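Zinc finger (CCCH type) motif-containing protein (Toxoplasma gondii, PDB 7NG2) probably recognises N6-methyladenosine in mRNA through its YTH domain, the part captured here without RNA, and so links m6A reading to cleavage and polyadenylation. Local coordinates at residues A[58-63]-A[100-105]; A[69-74]-A[145-150]; A[108-113]-A[124-129]. All blocks are in the same frame, centred on the assembly; numbering follows the deposited sequence.

Contact 1: residues A[58-63]-A[100-105]; sequences LLFSAN and VMWLKQ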
# COMPACT_ATOMS: atom_id res chain seq x y z
N LEU A 58 2.85 -0.33 -1.71
CA LEU A 58 1.79 -0.07 -0.74
C LEU A 58 1.02 -1.37 -0.55
O LEU A 58 0.49 -1.92 -1.51
CB LEU A 58 0.87 1.03 -1.26
CG LEU A 58 1.61 2.30 -1.68
CD1 LEU A 58 0.61 3.24 -2.29
CD2 LEU A 58 2.34 2.98 -0.53
N LEU A 59 0.96 -1.84 0.69
CA LEU A 59 0.36 -3.13 1.03
C LEU A 59 -0.95 -2.82 1.75
O LEU A 59 -0.94 -2.30 2.87
CB LEU A 59 1.30 -3.93 1.93
CG LEU A 59 2.53 -4.58 1.26
CD1 LEU A 59 3.48 -3.59 0.56
CD2 LEU A 59 3.30 -5.44 2.26
N PHE A 60 -2.07 -3.12 1.09
CA PHE A 60 -3.37 -2.63 1.54
C PHE A 60 -4.03 -3.60 2.51
O PHE A 60 -4.13 -4.80 2.23
CB PHE A 60 -4.28 -2.42 0.34
CG PHE A 60 -3.93 -1.20 -0.47
CD1 PHE A 60 -3.00 -1.28 -1.50
CD2 PHE A 60 -4.53 0.02 -0.20
CE1 PHE A 60 -2.68 -0.16 -2.26
CE2 PHE A 60 -4.21 1.14 -0.96
CZ PHE A 60 -3.28 1.05 -1.98
N SER A 61 -4.51 -3.06 3.63
CA SER A 61 -5.18 -3.84 4.67
C SER A 61 -6.37 -3.04 5.20
O SER A 61 -6.19 -2.08 5.95
CB SER A 61 -4.20 -4.17 5.79
OG SER A 61 -4.88 -4.78 6.87
N ALA A 62 -7.58 -3.46 4.85
CA ALA A 62 -8.75 -2.79 5.38
C ALA A 62 -8.87 -3.03 6.88
O ALA A 62 -8.53 -4.10 7.39
CB ALA A 62 -10.00 -3.31 4.67
N ASN A 63 -9.32 -2.00 7.60
CA ASN A 63 -9.49 -2.12 9.04
C ASN A 63 -10.38 -3.30 9.38
O ASN A 63 -11.48 -3.44 8.84
CB ASN A 63 -10.13 -0.83 9.58
CG ASN A 63 -9.19 0.36 9.58
OD1 ASN A 63 -8.00 0.25 9.31
ND2 ASN A 63 -9.74 1.53 9.90
N VAL A 100 -1.84 5.18 -8.03
CA VAL A 100 -1.40 3.86 -7.59
C VAL A 100 -1.71 2.88 -8.71
O VAL A 100 -2.76 2.96 -9.35
CB VAL A 100 -2.14 3.43 -6.30
CG1 VAL A 100 -1.75 2.01 -5.89
CG2 VAL A 100 -1.84 4.40 -5.18
N MET A 101 -0.79 1.95 -8.94
CA MET A 101 -1.00 0.84 -9.86
C MET A 101 -1.15 -0.41 -9.00
O MET A 101 -0.19 -0.85 -8.37
CB MET A 101 0.20 0.71 -10.80
CG MET A 101 0.21 -0.53 -11.68
SD MET A 101 1.66 -0.66 -12.75
CE MET A 101 1.39 0.71 -13.88
N TRP A 102 -2.36 -0.97 -8.96
CA TRP A 102 -2.54 -2.21 -8.22
C TRP A 102 -1.82 -3.33 -8.95
O TRP A 102 -1.94 -3.48 -10.17
CB TRP A 102 -4.03 -2.51 -8.04
CG TRP A 102 -4.63 -1.75 -6.89
CD1 TRP A 102 -4.95 -0.42 -6.85
CD2 TRP A 102 -4.96 -2.28 -5.60
NE1 TRP A 102 -5.45 -0.09 -5.62
CE2 TRP A 102 -5.48 -1.21 -4.83
CE3 TRP A 102 -4.88 -3.55 -5.01
CZ2 TRP A 102 -5.92 -1.38 -3.52
CZ3 TRP A 102 -5.32 -3.71 -3.71
CH2 TRP A 102 -5.83 -2.63 -2.98
N LEU A 103 -1.03 -4.10 -8.21
CA LEU A 103 -0.21 -5.16 -8.77
C LEU A 103 -0.67 -6.55 -8.35
O LEU A 103 -0.25 -7.54 -8.97
CB LEU A 103 1.25 -4.97 -8.35
CG LEU A 103 1.85 -3.67 -8.89
CD1 LEU A 103 3.23 -3.39 -8.30
CD2 LEU A 103 1.93 -3.72 -10.42
N LYS A 104 -1.50 -6.65 -7.32
CA LYS A 104 -2.11 -7.92 -6.94
C LYS A 104 -3.36 -7.61 -6.12
O LYS A 104 -3.35 -6.70 -5.30
CB LYS A 104 -1.16 -8.76 -6.07
CG LYS A 104 -1.68 -10.14 -5.72
CD LYS A 104 -1.83 -11.02 -6.95
CE LYS A 104 -2.22 -12.45 -6.61
NZ LYS A 104 -2.08 -13.35 -7.80
N GLN A 105 -4.42 -8.36 -6.39
CA GLN A 105 -5.58 -8.45 -5.52
C GLN A 105 -5.64 -9.88 -5.00
O GLN A 105 -5.58 -10.83 -5.79
CB GLN A 105 -6.87 -8.15 -6.28
CG GLN A 105 -6.96 -6.74 -6.82
CD GLN A 105 -8.19 -6.51 -7.68
OE1 GLN A 105 -9.31 -6.76 -7.25
NE2 GLN A 105 -7.97 -6.03 -8.89
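Over one face of the Phe60 ring lies the six-membered ring of Trp102, and near the plane of the Phe60 ring, at its edge, sits CG1 of Val100 in the modelled one of its two conformers. One face of the Trp102 indole is covered by Phe60, with CE1 offset toward the rim, while the carbonyl O of Lys104 meets the indole edge in plane. Together the rings form an offset stack between two strands of the YTH-domain sheet, 55-62 and 98-109, which are separated by strand 67-74 and therefore meet only through side chains. The ring centroids are 4.3 Å apart and the planes are inclined by 21°. Trp102 CZ2 stands almost over the centre of the Phe60 ring, and Trp102 CH2 approaches Phe60 CG to 3.5 Å. The CB of Trp102 points along the contact and not at strand 55-62; with CG anti to the carbonyl carbon (chi1 -82°), the far end of the indole comes over the phenyl ring. The indole is anchored by NE1, which is hydrogen-bonded to Ser30 OG on helix 24-33. That helix packs on this face of the sheet, with Ile27 against Phe60 and Ile31 against Trp102. Phe60 also forms an edge-to-face pair with Trp36, which probably corresponds to a tryptophan of the methyladenosine cage in related YTH domains. Further along, Leu103 and Lys104 both face Phe71 in a classic beta bulge. In the same Val100 conformer, CG1 is 4.3 Å from Phe60 CZ, and Val100 CG2 meets Leu58 CD1 at 4.0 Å.

Contact 2: residues A[69-74]-A[145-150]; sequences QGFGRM and TWMSQR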
# COMPACT_ATOMS: atom_id res chain seq x y z
N GLN A 69 -5.43 -7.22 1.28
CA GLN A 69 -6.23 -7.39 0.08
C GLN A 69 -5.40 -7.28 -1.19
O GLN A 69 -5.93 -7.50 -2.29
CB GLN A 69 -7.38 -6.38 0.04
CG GLN A 69 -8.47 -6.62 1.08
CD GLN A 69 -8.02 -6.24 2.48
OE1 GLN A 69 -7.61 -5.11 2.71
NE2 GLN A 69 -8.08 -7.20 3.40
N GLY A 70 -4.12 -6.98 -1.08
CA GLY A 70 -3.25 -6.88 -2.23
C GLY A 70 -2.21 -5.81 -2.02
O GLY A 70 -1.99 -5.32 -0.92
N PHE A 71 -1.55 -5.45 -3.11
CA PHE A 71 -0.51 -4.43 -3.04
C PHE A 71 -0.42 -3.70 -4.37
O PHE A 71 -0.87 -4.19 -5.41
CB PHE A 71 0.85 -4.98 -2.58
CG PHE A 71 1.53 -5.91 -3.56
CD1 PHE A 71 1.27 -7.27 -3.53
CD2 PHE A 71 2.45 -5.43 -4.48
CE1 PHE A 71 1.90 -8.14 -4.41
CE2 PHE A 71 3.09 -6.30 -5.35
CZ PHE A 71 2.81 -7.65 -5.32
N GLY A 72 0.15 -2.50 -4.31
CA GLY A 72 0.32 -1.69 -5.49
C GLY A 72 1.58 -0.86 -5.41
O GLY A 72 2.27 -0.83 -4.39
N ARG A 73 1.91 -0.22 -6.53
CA ARG A 73 3.06 0.67 -6.62
C ARG A 73 2.57 2.11 -6.65
O ARG A 73 1.63 2.45 -7.38
CB ARG A 73 3.87 0.38 -7.89
CG ARG A 73 5.13 1.21 -8.02
CD ARG A 73 5.84 0.93 -9.33
NE ARG A 73 7.15 1.58 -9.41
CZ ARG A 73 7.35 2.82 -9.84
NH1 ARG A 73 6.32 3.57 -10.22
NH2 ARG A 73 8.59 3.32 -9.89
N MET A 74 3.19 2.96 -5.83
CA MET A 74 2.94 4.40 -5.92
C MET A 74 3.52 4.91 -7.24
O MET A 74 4.70 4.71 -7.53
CB MET A 74 3.61 5.09 -4.75
CG MET A 74 3.38 6.58 -4.66
SD MET A 74 4.16 7.22 -3.18
CE MET A 74 3.71 8.94 -3.27
N THR A 145 5.78 -11.32 -2.31
CA THR A 145 5.91 -12.63 -2.96
C THR A 145 4.77 -13.56 -2.56
O THR A 145 4.12 -14.18 -3.41
CB THR A 145 7.26 -13.27 -2.61
OG1 THR A 145 8.30 -12.48 -3.19
CG2 THR A 145 7.33 -14.70 -3.16
N TRP A 146 4.50 -13.67 -1.25
CA TRP A 146 3.44 -14.56 -0.80
C TRP A 146 2.07 -14.13 -1.32
O TRP A 146 1.25 -14.97 -1.71
CB TRP A 146 3.46 -14.67 0.73
CG TRP A 146 4.68 -15.38 1.23
CD1 TRP A 146 5.34 -16.43 0.63
CD2 TRP A 146 5.40 -15.10 2.44
NE1 TRP A 146 6.42 -16.81 1.39
CE2 TRP A 146 6.47 -16.01 2.51
CE3 TRP A 146 5.24 -14.16 3.47
CZ2 TRP A 146 7.38 -16.01 3.56
CZ3 TRP A 146 6.14 -14.17 4.52
CH2 TRP A 146 7.20 -15.09 4.56
N MET A 147 1.81 -12.81 -1.35
CA MET A 147 0.56 -12.33 -1.95
C MET A 147 0.50 -12.68 -3.43
O MET A 147 -0.54 -13.14 -3.93
CB MET A 147 0.42 -10.82 -1.76
CG MET A 147 0.02 -10.41 -0.35
SD MET A 147 -0.54 -8.70 -0.25
CE MET A 147 0.84 -7.90 0.52
N SER A 148 1.60 -12.46 -4.16
CA SER A 148 1.59 -12.72 -5.59
C SER A 148 1.30 -14.18 -5.90
O SER A 148 0.66 -14.48 -6.92
CB SER A 148 2.90 -12.28 -6.22
OG SER A 148 3.05 -10.88 -6.12
N GLN A 149 1.72 -15.10 -5.02
CA GLN A 149 1.51 -16.53 -5.25
C GLN A 149 0.06 -16.95 -5.05
O GLN A 149 -0.34 -18.01 -5.55
CB GLN A 149 2.36 -17.37 -4.29
CG GLN A 149 3.82 -17.17 -4.51
CD GLN A 149 4.68 -17.90 -3.50
OE1 GLN A 149 4.19 -18.41 -2.48
NE2 GLN A 149 5.96 -17.96 -3.78
N ARG A 150 -0.73 -16.17 -4.31
CA ARG A 150 -2.12 -16.48 -4.08
C ARG A 150 -2.90 -16.32 -5.38
O ARG A 150 -2.47 -15.60 -6.29
CB ARG A 150 -2.70 -15.52 -3.04
CG ARG A 150 -2.14 -15.70 -1.64
CD ARG A 150 -2.64 -16.99 -1.03
NE ARG A 150 -1.93 -17.33 0.19
CZ ARG A 150 -2.46 -17.30 1.41
NH1 ARG A 150 -3.73 -16.93 1.57
NH2 ARG A 150 -1.73 -17.63 2.46
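A Met-aromatic contact between Met147 and Phe71 joins helix 137-149 to strand 67-74. The sulfur comes to the edge of the ring and not over its face: Met147 SD is 5.3 Å from the centroid of the Phe71 ring and 79° off the ring normal. The nearest ring atom to it is Phe71 CD1, 4.0 Å from Met147 SD, and Met147 CB lies beside the same edge, against CD1 and CE1. Phe71 reaches the helix with CG lodged between its backbone N and carbonyl carbon (chi1 68°). Met147 SD also lies 3.7 Å from the carbonyl O of Gly70, so the thioether spans backbone and ring at once; the bend at the last torsion places CE near both that carbonyl and Phe71 CD1. Gly70 has a positive phi of 146°, readily adopted by glycine, and its CA is the one nearest Met147 CA. Within the YTH fold this is packing of the last helix on the face of the sheet opposite helix 24-33; Met147 extends it to Leu59 and Cys106 on the two flanking strands, and Phe71 lies beside Leu103 and Lys104. Near the end of the helix, Lys104 NZ hydrogen-bonds to the carbonyl oxygens of Ser148 and Arg150. At the exposed margin, the modelled one of two Ser148 conformers places OG in the plane of the Phe71 ring, 3.3 Å from Phe71 CZ, so this approach is doubtful. In that conformer OG is hydrogen-bonded to the carbonyl O of Cys144, one helical turn back.

Contact 3: residues A[108-113]-A[124-129]; sequences IEFEEL and LPLRKS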
# COMPACT_ATOMS: atom_id res chain seq x y z
N ILE A 108 -5.06 -12.76 2.02
CA ILE A 108 -4.10 -13.42 2.91
C ILE A 108 -4.31 -12.86 4.30
O ILE A 108 -4.46 -11.65 4.48
CB ILE A 108 -2.65 -13.24 2.41
CG1 ILE A 108 -1.68 -14.06 3.28
CG2 ILE A 108 -2.25 -11.77 2.37
CD1 ILE A 108 -0.29 -14.17 2.67
N GLU A 109 -4.35 -13.74 5.30
CA GLU A 109 -4.62 -13.34 6.67
C GLU A 109 -3.31 -13.17 7.43
O GLU A 109 -2.37 -13.95 7.24
CB GLU A 109 -5.47 -14.40 7.38
CG GLU A 109 -6.82 -14.66 6.74
CD GLU A 109 -7.82 -13.56 7.01
OE1 GLU A 109 -7.74 -12.92 8.08
OE2 GLU A 109 -8.71 -13.34 6.15
N PHE A 110 -3.27 -12.18 8.33
CA PHE A 110 -2.11 -12.02 9.20
C PHE A 110 -1.80 -13.32 9.92
O PHE A 110 -0.63 -13.68 10.09
CB PHE A 110 -2.38 -10.92 10.23
CG PHE A 110 -2.53 -9.53 9.65
CD1 PHE A 110 -1.62 -9.03 8.74
CD2 PHE A 110 -3.58 -8.72 10.05
CE1 PHE A 110 -1.77 -7.74 8.22
CE2 PHE A 110 -3.73 -7.44 9.55
CZ PHE A 110 -2.83 -6.95 8.63
N GLU A 111 -2.84 -14.04 10.35
CA GLU A 111 -2.60 -15.26 11.11
C GLU A 111 -1.97 -16.37 10.28
O GLU A 111 -1.33 -17.26 10.85
CB GLU A 111 -3.89 -15.73 11.79
CG GLU A 111 -4.23 -14.91 13.02
CD GLU A 111 -5.13 -15.65 13.98
OE1 GLU A 111 -5.66 -15.00 14.91
OE2 GLU A 111 -5.31 -16.87 13.81
N GLU A 112 -2.12 -16.34 8.95
CA GLU A 112 -1.43 -17.31 8.11
C GLU A 112 0.07 -17.11 8.12
O GLU A 112 0.81 -18.03 7.77
CB GLU A 112 -1.93 -17.22 6.67
CG GLU A 112 -3.36 -17.62 6.47
CD GLU A 112 -3.76 -17.57 5.02
OE1 GLU A 112 -3.48 -18.55 4.29
OE2 GLU A 112 -4.35 -16.56 4.60
N LEU A 113 0.53 -15.92 8.48
CA LEU A 113 1.95 -15.64 8.53
C LEU A 113 2.58 -16.06 9.85
O LEU A 113 3.79 -15.92 10.02
CB LEU A 113 2.20 -14.15 8.26
CG LEU A 113 1.49 -13.67 6.98
CD1 LEU A 113 1.46 -12.16 6.90
CD2 LEU A 113 2.17 -14.26 5.75
N LEU A 124 6.37 -5.21 16.96
CA LEU A 124 4.96 -5.48 17.15
C LEU A 124 4.47 -6.46 16.09
O LEU A 124 5.04 -6.55 15.00
CB LEU A 124 4.17 -4.18 17.03
CG LEU A 124 4.19 -3.26 18.25
CD1 LEU A 124 3.54 -1.93 17.92
CD2 LEU A 124 3.49 -3.93 19.43
N PRO A 125 3.41 -7.21 16.39
CA PRO A 125 2.84 -8.11 15.38
C PRO A 125 2.39 -7.32 14.16
O PRO A 125 1.97 -6.16 14.26
CB PRO A 125 1.64 -8.74 16.10
CG PRO A 125 1.92 -8.56 17.56
CD PRO A 125 2.67 -7.28 17.67
N LEU A 126 2.49 -7.96 13.00
CA LEU A 126 2.08 -7.34 11.75
C LEU A 126 0.65 -6.83 11.83
O LEU A 126 0.32 -5.78 11.26
CB LEU A 126 2.19 -8.39 10.65
CG LEU A 126 2.42 -7.96 9.22
CD1 LEU A 126 3.53 -6.92 9.11
CD2 LEU A 126 2.77 -9.21 8.44
N ARG A 127 -0.22 -7.54 12.55
CA ARG A 127 -1.61 -7.13 12.65
C ARG A 127 -1.76 -5.77 13.32
O ARG A 127 -2.78 -5.10 13.11
CB ARG A 127 -2.43 -8.19 13.40
CG ARG A 127 -2.14 -8.25 14.90
CD ARG A 127 -3.12 -9.15 15.66
NE ARG A 127 -2.73 -9.29 17.06
CZ ARG A 127 -1.79 -10.12 17.50
NH1 ARG A 127 -1.14 -10.90 16.64
NH2 ARG A 127 -1.48 -10.17 18.79
N LYS A 128 -0.79 -5.33 14.12
CA LYS A 128 -0.90 -4.05 14.79
C LYS A 128 -0.35 -2.90 13.95
O LYS A 128 -0.24 -1.78 14.46
CB LYS A 128 -0.25 -4.10 16.18
CG LYS A 128 -0.84 -5.18 17.08
CD LYS A 128 -0.86 -4.75 18.54
CE LYS A 128 -1.91 -3.67 18.79
NZ LYS A 128 -3.27 -4.24 18.98
N SER A 129 -0.03 -3.15 12.68
CA SER A 129 0.43 -2.09 11.80
C SER A 129 -0.62 -1.00 11.69
O SER A 129 -1.81 -1.27 11.52
CB SER A 129 0.67 -2.66 10.40
OG SER A 129 1.66 -3.67 10.43
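The CH-pi contact is made by Phe110 and Arg127. Arg127 CA stands over one face of the Phe110 ring, 3.8 Å from its centroid and 19° off the normal, with Arg127 CB beside it at 3.6 Å from Phe110 CD2. The carbonyl O of Leu126 overlies the same ring nearer its rim. It is the root of Arg127 that touches: CG sits between the backbone N and the carbonyl carbon (chi1 72°), and the extended chain carries the guanidinium away, one of its faces against Pro125 CB. Apolar packing joins Leu113 CD1 to Leu126 CD2 at 3.6 Å, and more loosely Phe110 CD1 to Leu126 CG. Leu113 and Leu126 both also touch Leu143 of helix 137-149, and Phe110 pairs edge-to-face with Phe68.

The polar side-chain bonds that fix the turns lie inside each segment. Leu126 O accepts from both Ser129 N and Ser129 OG, the hydroxyl at 2.6 Å. In 108-113, Glu112 OE2 accepts the N-H of Glu109 at 2.9 Å; to an outside partner, Glu112 OE1 forms a salt bridge with Arg150 NH2. Two short 3-10 turns thus pack against each other, one at the exit of the long strand 98-109, the other just after a small, weakly bonded antiparallel pair, 117-118 with 124-125, of this YTH domain.

How the contacts relate
Contacts 1 and 2 are buried and lie on opposite faces of the central sheet: contact 2 uses strand 67-74, which lies between the two strands of contact 1. Contact 3 shares strand 98-109 with contact 1 but lies about 15 Å from the centre of the chain, partly open to solvent, where that strand ends. Aromatic chemistry changes with place: stacked rings in contact 1, sulfur at a ring edge in contact 2, aliphatic carbon over a ring face in contact 3. A probable hydrogen bond, Ala62 N to Gln69 OE1, ties contacts 1 and 2. Ser61 packs on Phe110 between contacts 1 and 3, and Trp146 on Leu113 between contacts 2 and 3.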